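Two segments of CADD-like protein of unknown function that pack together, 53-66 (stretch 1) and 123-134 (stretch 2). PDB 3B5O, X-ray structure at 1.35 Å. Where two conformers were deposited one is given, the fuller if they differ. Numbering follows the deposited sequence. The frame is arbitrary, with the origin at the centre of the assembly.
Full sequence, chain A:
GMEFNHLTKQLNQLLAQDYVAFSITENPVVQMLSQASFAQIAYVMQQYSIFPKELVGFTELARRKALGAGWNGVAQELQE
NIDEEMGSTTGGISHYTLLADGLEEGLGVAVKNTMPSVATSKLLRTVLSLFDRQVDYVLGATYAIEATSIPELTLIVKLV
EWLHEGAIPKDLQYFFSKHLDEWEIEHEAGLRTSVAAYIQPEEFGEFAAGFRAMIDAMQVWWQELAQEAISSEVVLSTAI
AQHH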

# COMPACT_ATOMS: atom_id res chain seq x y z
N LYS A 53 -0.01 0.65 -8.39
CA LYS A 53 0.58 0.21 -9.66
C LYS A 53 1.94 -0.41 -9.38
O LYS A 53 2.25 -1.58 -9.71
CB LYS A 53 0.74 1.39 -10.60
CG LYS A 53 1.61 1.05 -11.84
CD LYS A 53 1.92 2.25 -12.73
CE LYS A 53 0.74 3.16 -13.02
NZ LYS A 53 0.63 3.48 -14.47
N GLU A 54 2.79 0.37 -8.75
CA GLU A 54 4.15 -0.07 -8.56
C GLU A 54 4.30 -1.28 -7.66
O GLU A 54 5.25 -2.05 -7.81
CB GLU A 54 4.99 1.10 -8.05
CG GLU A 54 5.08 2.24 -9.06
CD GLU A 54 5.75 1.82 -10.33
OE1 GLU A 54 6.88 1.29 -10.29
OE2 GLU A 54 5.12 1.96 -11.38
N LEU A 55 3.37 -1.45 -6.73
CA LEU A 55 3.46 -2.58 -5.81
C LEU A 55 3.37 -3.93 -6.53
O LEU A 55 3.89 -4.91 -6.04
CB LEU A 55 2.45 -2.48 -4.68
CG LEU A 55 2.75 -1.48 -3.56
CD1 LEU A 55 1.52 -1.36 -2.67
CD2 LEU A 55 4.02 -1.92 -2.76
N VAL A 56 2.76 -3.99 -7.72
CA VAL A 56 2.71 -5.25 -8.46
C VAL A 56 4.15 -5.65 -8.84
O VAL A 56 4.56 -6.80 -8.64
CB VAL A 56 1.81 -5.17 -9.66
CG1 VAL A 56 1.76 -6.51 -10.35
CG2 VAL A 56 0.38 -4.74 -9.25
N GLY A 57 4.92 -4.70 -9.36
CA GLY A 57 6.31 -4.97 -9.69
C GLY A 57 7.15 -5.32 -8.48
O GLY A 57 8.03 -6.19 -8.57
N PHE A 58 6.91 -4.66 -7.34
CA PHE A 58 7.67 -5.04 -6.15
C PHE A 58 7.30 -6.46 -5.71
O PHE A 58 8.16 -7.21 -5.26
CB PHE A 58 7.46 -4.04 -5.01
CG PHE A 58 8.09 -2.70 -5.28
CD1 PHE A 58 9.45 -2.59 -5.47
CD2 PHE A 58 7.32 -1.55 -5.27
CE1 PHE A 58 10.02 -1.35 -5.72
CE2 PHE A 58 7.90 -0.32 -5.51
CZ PHE A 58 9.23 -0.23 -5.73
N THR A 59 6.03 -6.82 -5.82
CA THR A 59 5.60 -8.18 -5.46
C THR A 59 6.29 -9.21 -6.38
O THR A 59 6.68 -10.30 -5.92
CB THR A 59 4.07 -8.31 -5.52
OG1 THR A 59 3.49 -7.34 -4.63
CG2 THR A 59 3.63 -9.70 -5.08
N GLU A 60 6.48 -8.87 -7.65
CA GLU A 60 7.26 -9.69 -8.57
C GLU A 60 8.68 -9.87 -8.11
O GLU A 60 9.24 -10.97 -8.20
CB GLU A 60 7.19 -9.13 -9.98
CG GLU A 60 8.05 -9.83 -11.00
CD GLU A 60 7.75 -11.27 -11.24
OE1 GLU A 60 6.66 -11.75 -10.89
OE2 GLU A 60 8.63 -11.92 -11.86
N LEU A 61 9.31 -8.82 -7.63
CA LEU A 61 10.67 -8.96 -7.10
C LEU A 61 10.69 -9.90 -5.90
O LEU A 61 11.60 -10.73 -5.75
CB LEU A 61 11.26 -7.61 -6.72
CG LEU A 61 11.49 -6.63 -7.86
CD1 LEU A 61 12.09 -5.32 -7.32
CD2 LEU A 61 12.37 -7.24 -8.95
N ALA A 62 9.69 -9.80 -5.03
CA ALA A 62 9.59 -10.71 -3.88
C ALA A 62 9.38 -12.16 -4.33
O ALA A 62 9.96 -13.08 -3.75
CB ALA A 62 8.45 -10.27 -2.95
N ARG A 63 8.57 -12.34 -5.38
CA ARG A 63 8.35 -13.68 -5.92
C ARG A 63 9.67 -14.30 -6.37
O ARG A 63 9.95 -15.47 -6.12
CB ARG A 63 7.35 -13.61 -7.07
CG ARG A 63 6.94 -14.99 -7.60
CD ARG A 63 6.12 -14.89 -8.87
NE ARG A 63 6.91 -14.47 -10.01
CZ ARG A 63 7.71 -15.26 -10.72
NH1 ARG A 63 7.82 -16.55 -10.44
NH2 ARG A 63 8.39 -14.76 -11.72
N ARG A 64 10.49 -13.50 -7.05
CA ARG A 64 11.77 -13.98 -7.53
C ARG A 64 12.73 -14.28 -6.39
O ARG A 64 13.50 -15.25 -6.44
CB ARG A 64 12.38 -12.96 -8.50
CG ARG A 64 11.58 -12.88 -9.78
CD ARG A 64 11.93 -11.69 -10.68
NE ARG A 64 11.25 -11.95 -11.93
CZ ARG A 64 11.76 -12.63 -12.96
NH1 ARG A 64 13.05 -13.00 -13.00
NH2 ARG A 64 10.99 -12.87 -13.97
N LYS A 65 12.70 -13.46 -5.34
CA LYS A 65 13.51 -13.73 -4.15
C LYS A 65 13.08 -15.06 -3.52
O LYS A 65 13.92 -15.87 -3.10
CB LYS A 65 13.39 -12.60 -3.14
CG LYS A 65 14.13 -11.36 -3.53
CD LYS A 65 15.64 -11.43 -3.24
CE LYS A 65 16.34 -10.22 -3.80
NZ LYS A 65 17.79 -10.19 -3.40
N ALA A 66 11.78 -15.28 -3.41
CA ALA A 66 11.26 -16.51 -2.82
C ALA A 66 11.69 -17.72 -3.64
O ALA A 66 12.19 -18.71 -3.10
CB ALA A 66 9.76 -16.45 -2.68
N LEU A 123 9.81 7.61 -2.11
CA LEU A 123 9.22 6.36 -1.63
C LEU A 123 9.63 5.19 -2.52
O LEU A 123 10.09 4.16 -2.04
CB LEU A 123 7.70 6.46 -1.66
CG LEU A 123 6.95 5.13 -1.39
CD1 LEU A 123 7.09 4.67 0.06
CD2 LEU A 123 5.47 5.26 -1.83
N LEU A 124 9.49 5.36 -3.83
CA LEU A 124 9.77 4.25 -4.73
C LEU A 124 11.24 3.84 -4.70
O LEU A 124 11.56 2.65 -4.74
CB LEU A 124 9.32 4.59 -6.14
CG LEU A 124 7.81 4.79 -6.32
CD1 LEU A 124 7.52 5.28 -7.74
CD2 LEU A 124 7.02 3.53 -5.99
N ARG A 125 12.14 4.81 -4.58
CA ARG A 125 13.55 4.45 -4.45
C ARG A 125 13.83 3.74 -3.13
O ARG A 125 14.61 2.77 -3.07
CB ARG A 125 14.42 5.67 -4.58
CG ARG A 125 14.32 6.17 -5.96
CD ARG A 125 15.64 6.52 -6.51
NE ARG A 125 15.46 7.18 -7.76
CZ ARG A 125 15.65 6.64 -8.95
NH1 ARG A 125 15.98 5.35 -9.08
NH2 ARG A 125 15.46 7.40 -10.01
N THR A 126 13.20 4.22 -2.07
CA THR A 126 13.39 3.60 -0.77
C THR A 126 12.87 2.16 -0.80
O THR A 126 13.53 1.24 -0.30
CB THR A 126 12.63 4.39 0.31
OG1 THR A 126 13.15 5.73 0.38
CG2 THR A 126 12.76 3.72 1.68
N VAL A 127 11.65 1.97 -1.31
CA VAL A 127 11.08 0.64 -1.36
C VAL A 127 11.95 -0.33 -2.17
O VAL A 127 12.17 -1.46 -1.75
CB VAL A 127 9.62 0.69 -1.86
CG1 VAL A 127 9.04 -0.71 -2.06
CG2 VAL A 127 8.75 1.46 -0.84
N LEU A 128 12.48 0.12 -3.30
CA LEU A 128 13.32 -0.78 -4.09
C LEU A 128 14.52 -1.24 -3.26
O LEU A 128 14.92 -2.41 -3.32
CB LEU A 128 13.76 -0.14 -5.40
CG LEU A 128 14.66 -1.09 -6.21
CD1 LEU A 128 13.90 -2.37 -6.62
CD2 LEU A 128 15.28 -0.41 -7.39
N SER A 129 15.09 -0.34 -2.46
CA SER A 129 16.26 -0.71 -1.65
C SER A 129 15.94 -1.81 -0.64
O SER A 129 16.83 -2.56 -0.26
CB SER A 129 16.85 0.51 -0.94
OG SER A 129 16.12 0.90 0.21
N LEU A 130 14.67 -1.92 -0.24
CA LEU A 130 14.22 -2.97 0.66
C LEU A 130 14.00 -4.29 -0.07
O LEU A 130 14.27 -5.37 0.48
CB LEU A 130 12.90 -2.59 1.32
CG LEU A 130 12.79 -1.23 1.96
CD1 LEU A 130 11.41 -1.12 2.66
CD2 LEU A 130 13.91 -0.97 2.92
N PHE A 131 13.50 -4.21 -1.31
CA PHE A 131 13.16 -5.39 -2.10
C PHE A 131 14.37 -6.02 -2.79
O PHE A 131 14.25 -7.06 -3.44
CB PHE A 131 12.05 -5.05 -3.10
CG PHE A 131 10.70 -5.13 -2.49
CD1 PHE A 131 10.25 -4.14 -1.65
CD2 PHE A 131 9.91 -6.27 -2.65
CE1 PHE A 131 9.04 -4.24 -1.01
CE2 PHE A 131 8.67 -6.36 -2.03
CZ PHE A 131 8.24 -5.34 -1.21
N ASP A 132 15.53 -5.44 -2.54
CA ASP A 132 16.79 -5.91 -3.04
C ASP A 132 17.60 -6.68 -1.99
O ASP A 132 18.70 -7.15 -2.29
CB ASP A 132 17.62 -4.71 -3.54
N ARG A 133 17.06 -6.84 -0.79
CA ARG A 133 17.77 -7.50 0.31
C ARG A 133 17.55 -9.04 0.26
O ARG A 133 17.04 -9.55 -0.73
CB ARG A 133 17.26 -6.92 1.64
CG ARG A 133 17.59 -5.44 1.82
CD ARG A 133 18.95 -5.22 2.46
NE ARG A 133 19.07 -5.88 3.76
CZ ARG A 133 19.00 -5.28 4.95
NH1 ARG A 133 18.82 -3.97 5.07
NH2 ARG A 133 19.12 -6.03 6.05
N GLN A 134 17.94 -9.76 1.31
CA GLN A 134 17.75 -11.23 1.36
C GLN A 134 16.27 -11.59 1.56
O GLN A 134 15.46 -10.78 1.99
CB GLN A 134 18.64 -11.90 2.43
CG GLN A 134 18.04 -11.98 3.87
CD GLN A 134 18.89 -12.77 4.91
OE1 GLN A 134 20.09 -12.51 5.09
NE2 GLN A 134 18.24 -13.71 5.61
O HOH W 1 19.22 -8.45 -4.87

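How do the two segments come to lie side by side? Residues 53-66 are helical throughout, and the helix that begins before Leu 123 runs alongside them in nearly the same direction, with the axes at 13° and 10.3 Å apart at their closest. The backbones come nearest around Leu 61 and Phe 131, whose CA atoms are 6.6 Å apart, against 8.1 Å between Glu 54 CA and Leu 124 CA and 7.4 Å between Lys 65 CA and Gln 134 CA. On the first helix, Glu 54, Phe 58, Leu 61 and Lys 65 all have CA-to-CB bonds that point toward the partner. Their spacing of three or four residues places them along one side of the helix, and together the two segments bury 538 Å².

What fills the space between the helices? The side chain of Phe 58 is a knob that sits in a hole formed by Leu 124, Val 127, Leu 128 and Phe 131. Its ring is covered on one face by Val 127, whose CG1 lies 3.5 Å from the centroid of the Phe 58 ring and only 6° off the ring normal, a well-centred CH-pi contact. Elsewhere around the ring, Phe 58 CE2 is 4.0 Å from Leu 124 CD2, and Phe 58 CE1 is 3.9 Å from Leu 128 CB. The leucines continue the apolar surface beside this site, where Leu 61 CD1 and Leu 128 CD1 meet at 3.5 Å. At the other end, even Glu 54 contributes through its aliphatic part, with its CB 3.8 Å from Leu 124 CD2.

How do the two aromatic residues meet? The rings of Phe 58 and Phe 131 are oblique to each other, with planes at 39° and centroids 5.3 Å apart. The more centred approach is made by the Phe 58 methylene: Phe 58 CB lies over one face of the Phe 131 ring, 3.9 Å from its centroid and 9° off the normal. Ala 62 meets the same ring at its edge, with Ala 62 CB 4.0 Å from Phe 131 CE2. The ring also comes close to the backbone of the first helix, since Phe 131 CD2 is 3.3 Å from Phe 58 O.

Where does polar bonding join the segments? It is concentrated at Lys 65, where the second segment has left its helix. The lysine amine donates a hydrogen bond from Lys 65 NZ to Arg 133 O at 2.8 Å, and a weak one from Lys 65 NZ to Asp 132 O at 3.4 Å. A water reinforces the weak link: its oxygen accepts from Lys 65 NZ at 2.7 Å and donates to Asp 132 O at 2.9 Å. Both protein acceptors are main-chain carbonyls, so the link to Asp 132 does not depend on its carboxylate, which was not modelled. With chi3 and chi4 both t, the outer part of the lysine chain is extended, and Lys 65 CE passes 3.8 Å from Phe 131 O.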